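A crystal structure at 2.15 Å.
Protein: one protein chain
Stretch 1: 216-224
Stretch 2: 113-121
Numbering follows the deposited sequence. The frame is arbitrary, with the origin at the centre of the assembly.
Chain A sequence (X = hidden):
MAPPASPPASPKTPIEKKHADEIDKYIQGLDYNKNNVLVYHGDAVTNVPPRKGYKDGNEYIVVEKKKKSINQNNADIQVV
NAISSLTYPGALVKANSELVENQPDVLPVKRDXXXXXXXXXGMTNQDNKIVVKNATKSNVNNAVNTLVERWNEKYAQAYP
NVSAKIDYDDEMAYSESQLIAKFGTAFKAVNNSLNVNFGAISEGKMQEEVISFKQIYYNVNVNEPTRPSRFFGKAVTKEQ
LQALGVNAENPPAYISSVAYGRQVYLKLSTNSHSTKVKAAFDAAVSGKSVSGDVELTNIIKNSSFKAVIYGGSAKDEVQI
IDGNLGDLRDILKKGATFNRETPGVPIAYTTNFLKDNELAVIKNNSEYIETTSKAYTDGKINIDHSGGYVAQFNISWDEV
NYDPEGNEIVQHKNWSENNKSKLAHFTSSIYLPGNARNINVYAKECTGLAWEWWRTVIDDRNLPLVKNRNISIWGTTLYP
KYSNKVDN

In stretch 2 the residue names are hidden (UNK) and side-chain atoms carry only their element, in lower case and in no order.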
# COMPACT_ATOMS: atom_id res chain seq x y z
N ILE A 216 4.33 16.50 -6.53
CA ILE A 216 3.65 17.79 -6.45
C ILE A 216 4.55 18.92 -6.94
O ILE A 216 5.62 19.16 -6.38
CB ILE A 216 3.20 18.09 -5.00
CG1 ILE A 216 2.38 16.92 -4.46
CG2 ILE A 216 2.43 19.40 -4.94
CD1 ILE A 216 2.11 17.00 -2.97
N TYR A 217 4.11 19.61 -7.99
CA TYR A 217 4.89 20.68 -8.59
C TYR A 217 4.69 22.00 -7.86
O TYR A 217 5.62 22.79 -7.72
CB TYR A 217 4.53 20.83 -10.07
CG TYR A 217 4.76 19.58 -10.88
CD1 TYR A 217 5.79 18.70 -10.57
CD2 TYR A 217 3.94 19.27 -11.96
CE1 TYR A 217 6.00 17.56 -11.31
CE2 TYR A 217 4.14 18.12 -12.71
CZ TYR A 217 5.18 17.27 -12.38
OH TYR A 217 5.38 16.13 -13.12
N TYR A 218 3.46 22.23 -7.40
CA TYR A 218 3.15 23.45 -6.66
C TYR A 218 1.82 23.34 -5.91
O TYR A 218 0.97 22.51 -6.24
CB TYR A 218 3.12 24.67 -7.60
CG TYR A 218 2.18 24.54 -8.77
CD1 TYR A 218 0.86 24.96 -8.69
CD2 TYR A 218 2.62 24.00 -9.98
CE1 TYR A 218 -0.00 24.84 -9.76
CE2 TYR A 218 1.76 23.88 -11.06
CZ TYR A 218 0.46 24.31 -10.95
OH TYR A 218 -0.39 24.19 -12.02
N ASN A 219 1.66 24.18 -4.90
CA ASN A 219 0.41 24.30 -4.17
C ASN A 219 -0.15 25.71 -4.30
O ASN A 219 0.58 26.69 -4.23
CB ASN A 219 0.61 23.97 -2.69
CG ASN A 219 1.01 22.52 -2.47
OD1 ASN A 219 0.16 21.66 -2.24
ND2 ASN A 219 2.31 22.25 -2.54
N VAL A 220 -1.46 25.79 -4.51
CA VAL A 220 -2.15 27.07 -4.50
C VAL A 220 -3.09 27.13 -3.30
O VAL A 220 -3.98 26.29 -3.15
CB VAL A 220 -2.95 27.31 -5.80
CG1 VAL A 220 -3.77 28.58 -5.69
CG2 VAL A 220 -2.00 27.36 -7.00
N ASN A 221 -2.87 28.12 -2.44
CA ASN A 221 -3.70 28.29 -1.24
C ASN A 221 -4.52 29.58 -1.25
O ASN A 221 -4.27 30.49 -2.05
CB ASN A 221 -2.84 28.19 0.02
CG ASN A 221 -1.82 29.30 0.13
OD1 ASN A 221 -1.49 29.95 -0.87
ND2 ASN A 221 -1.31 29.52 1.33
N VAL A 222 -5.49 29.66 -0.34
CA VAL A 222 -6.42 30.78 -0.28
C VAL A 222 -6.28 31.51 1.06
O VAL A 222 -5.95 30.89 2.07
CB VAL A 222 -7.88 30.30 -0.43
CG1 VAL A 222 -8.82 31.47 -0.62
CG2 VAL A 222 -7.99 29.35 -1.60
N ASN A 223 -6.51 32.82 1.06
CA ASN A 223 -6.53 33.59 2.30
C ASN A 223 -7.55 33.04 3.28
O ASN A 223 -8.58 32.49 2.88
CB ASN A 223 -6.86 35.06 2.00
CG ASN A 223 -8.29 35.24 1.51
OD1 ASN A 223 -8.61 34.93 0.37
ND2 ASN A 223 -9.15 35.76 2.38
N GLU A 224 -7.26 33.17 4.58
CA GLU A 224 -8.22 32.76 5.60
C GLU A 224 -9.00 33.97 6.10
O GLU A 224 -8.46 34.82 6.80
CB GLU A 224 -7.50 32.06 6.77
CG GLU A 224 -6.82 30.75 6.40
CD GLU A 224 -6.23 30.03 7.60
OE1 GLU A 224 -6.30 30.58 8.72
OE2 GLU A 224 -5.69 28.92 7.42
N UNK A 113 -14.81 38.08 -3.04
CA UNK A 113 -13.43 38.01 -3.50
C UNK A 113 -12.55 37.16 -2.59
O UNK A 113 -12.86 36.96 -1.42
o UNK A 113 -12.79 40.06 -2.37
c UNK A 113 -12.83 39.42 -3.63
N UNK A 114 -11.45 36.66 -3.15
CA UNK A 114 -10.43 35.96 -2.37
C UNK A 114 -9.04 36.19 -2.97
O UNK A 114 -8.91 36.61 -4.12
c UNK A 114 -9.83 33.37 -4.38
c UNK A 114 -10.73 34.46 -2.26
c UNK A 114 -11.65 32.28 -3.06
c UNK A 114 -11.05 33.61 -3.49
N UNK A 115 -8.00 35.91 -2.18
CA UNK A 115 -6.64 36.02 -2.68
C UNK A 115 -6.02 34.64 -2.81
O UNK A 115 -6.00 33.86 -1.86
c UNK A 115 -4.34 36.99 -2.31
c UNK A 115 -5.75 36.88 -1.75
o UNK A 115 -6.31 38.20 -1.64
N UNK A 116 -5.52 34.34 -4.01
CA UNK A 116 -4.81 33.09 -4.25
C UNK A 116 -3.30 33.31 -4.17
O UNK A 116 -2.80 34.37 -4.55
c UNK A 116 -5.16 32.52 -5.63
c UNK A 116 -6.82 31.53 -7.22
c UNK A 116 -6.60 32.03 -5.80
c UNK A 116 -6.92 30.94 -4.78
N UNK A 117 -2.59 32.31 -3.66
CA UNK A 117 -1.14 32.38 -3.55
C UNK A 117 -0.51 31.06 -3.97
O UNK A 117 -1.04 29.98 -3.69
o UNK A 117 0.68 32.64 -1.96
c UNK A 117 -0.72 32.74 -2.12
N UNK A 118 0.63 31.14 -4.66
CA UNK A 118 1.32 29.95 -5.16
C UNK A 118 2.70 29.82 -4.52
O UNK A 118 3.33 30.83 -4.19
c UNK A 118 2.46 31.01 -7.17
c UNK A 118 1.73 28.59 -7.27
c UNK A 118 1.42 29.98 -6.71
c UNK A 118 1.51 28.48 -8.76
N UNK A 119 3.17 28.59 -4.35
CA UNK A 119 4.43 28.36 -3.64
C UNK A 119 5.63 28.05 -4.55
O UNK A 119 6.63 27.49 -4.09
o UNK A 119 3.61 25.86 -4.45
c UNK A 119 4.26 27.23 -2.61
o UNK A 119 4.15 24.85 -2.57
c UNK A 119 3.99 25.89 -3.26
N UNK A 120 5.53 28.43 -5.82
CA UNK A 120 6.64 28.21 -6.75
C UNK A 120 7.85 29.04 -6.33
O UNK A 120 7.71 30.17 -5.86
c UNK A 120 4.86 27.98 -10.23
c UNK A 120 5.40 27.46 -8.90
c UNK A 120 6.24 26.22 -9.12
c UNK A 120 6.22 28.54 -8.19
N UNK A 121 9.06 28.46 -6.47
CA UNK A 121 10.28 29.05 -5.91
C UNK A 121 10.70 30.37 -6.55
O UNK A 121 10.55 30.55 -7.76
c UNK A 121 11.34 27.97 -6.19
c UNK A 121 10.83 27.25 -7.39
c UNK A 121 9.34 27.22 -7.22
O HOH W 1 -11.85 36.51 1.37
O HOH W 2 6.69 24.75 -5.87

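Position 113 has two side-chain atoms, one carbon and then one oxygen, and the side chain does not reach stretch 1. This is Ser 113; its hydroxyl is hydrogen-bonded elsewhere in the structure, while its backbone O accepts from a water that in turn accepts from Asn 223 ND2.

Position 114 carries four carbons forked at the second, with no polar atom, and one tip lies against Val 222 CG1. It is Leu 114, whose CD2 is 3.8 Å from Val 222 CG1, a fitting apolar end for a buried strand.

At position 115 one carbon bears an oxygen and a carbon, the mark of Thr 115. The backbone makes the contact here: Thr 115 N donates to Asn 223 OD1 (2.8 Å), and Asn 223 N donates to Thr 115 O (3.1 Å). The side-chain amide thus replaces a backbone acceptor just past the strand end of stretch 1. The hydroxyl is satisfied elsewhere in the structure.

Position 116 again shows four carbons forked at the second, reaching between two valines. Leu 116 has the length to do so: its CD2 lies 3.7 Å from Val 222 CG2 and 4.0 Å from Val 220 CG1.

Position 117 has one carbon and one oxygen, with the carbon beside the side chain of Asn 221. In Ser 117 this CB is 3.2 Å from Asn 221 OD1, so a small side chain suits the close approach. Ser 117 N donates to Asn 221 O (3.0 Å) and Asn 221 N to Ser 117 O (2.9 Å).

Position 118 has four carbons forked at the first, one arm two carbons long. This is Ile 118: CG1 packs 3.9 Å from Val 220 CG2, and CD1 extends to 3.6 Å from Tyr 218 CD1.

Position 119 has two carbons, the second carrying two oxygens, both close to Asn 219. Asp 119 supplies two acceptors: Asn 219 N donates to OD1 (2.6 Å) and Asn 219 ND2 to OD2 (3.2 Å).

Position 120 has four carbons forked at the second, near Tyr 218. In Leu 120, CD2 is 3.8 Å from Tyr 218 CB, extending the apolar packing beyond the strand.

Position 121 has three carbons closing a ring onto the backbone N. Pro 121 makes no contact with stretch 1, and its ring leaves no amide hydrogen to donate.

The contact is an antiparallel strand pairing. Backbone bonds set the register, Asn 223 and Asp 119 extend it with side-chain acceptors, and Val 220, Val 222, Leu 116 and Ile 118 pack on a shared face, away from Asn 221 and Ser 117.

Stretch 2 (113-121) SLTLSIDLP
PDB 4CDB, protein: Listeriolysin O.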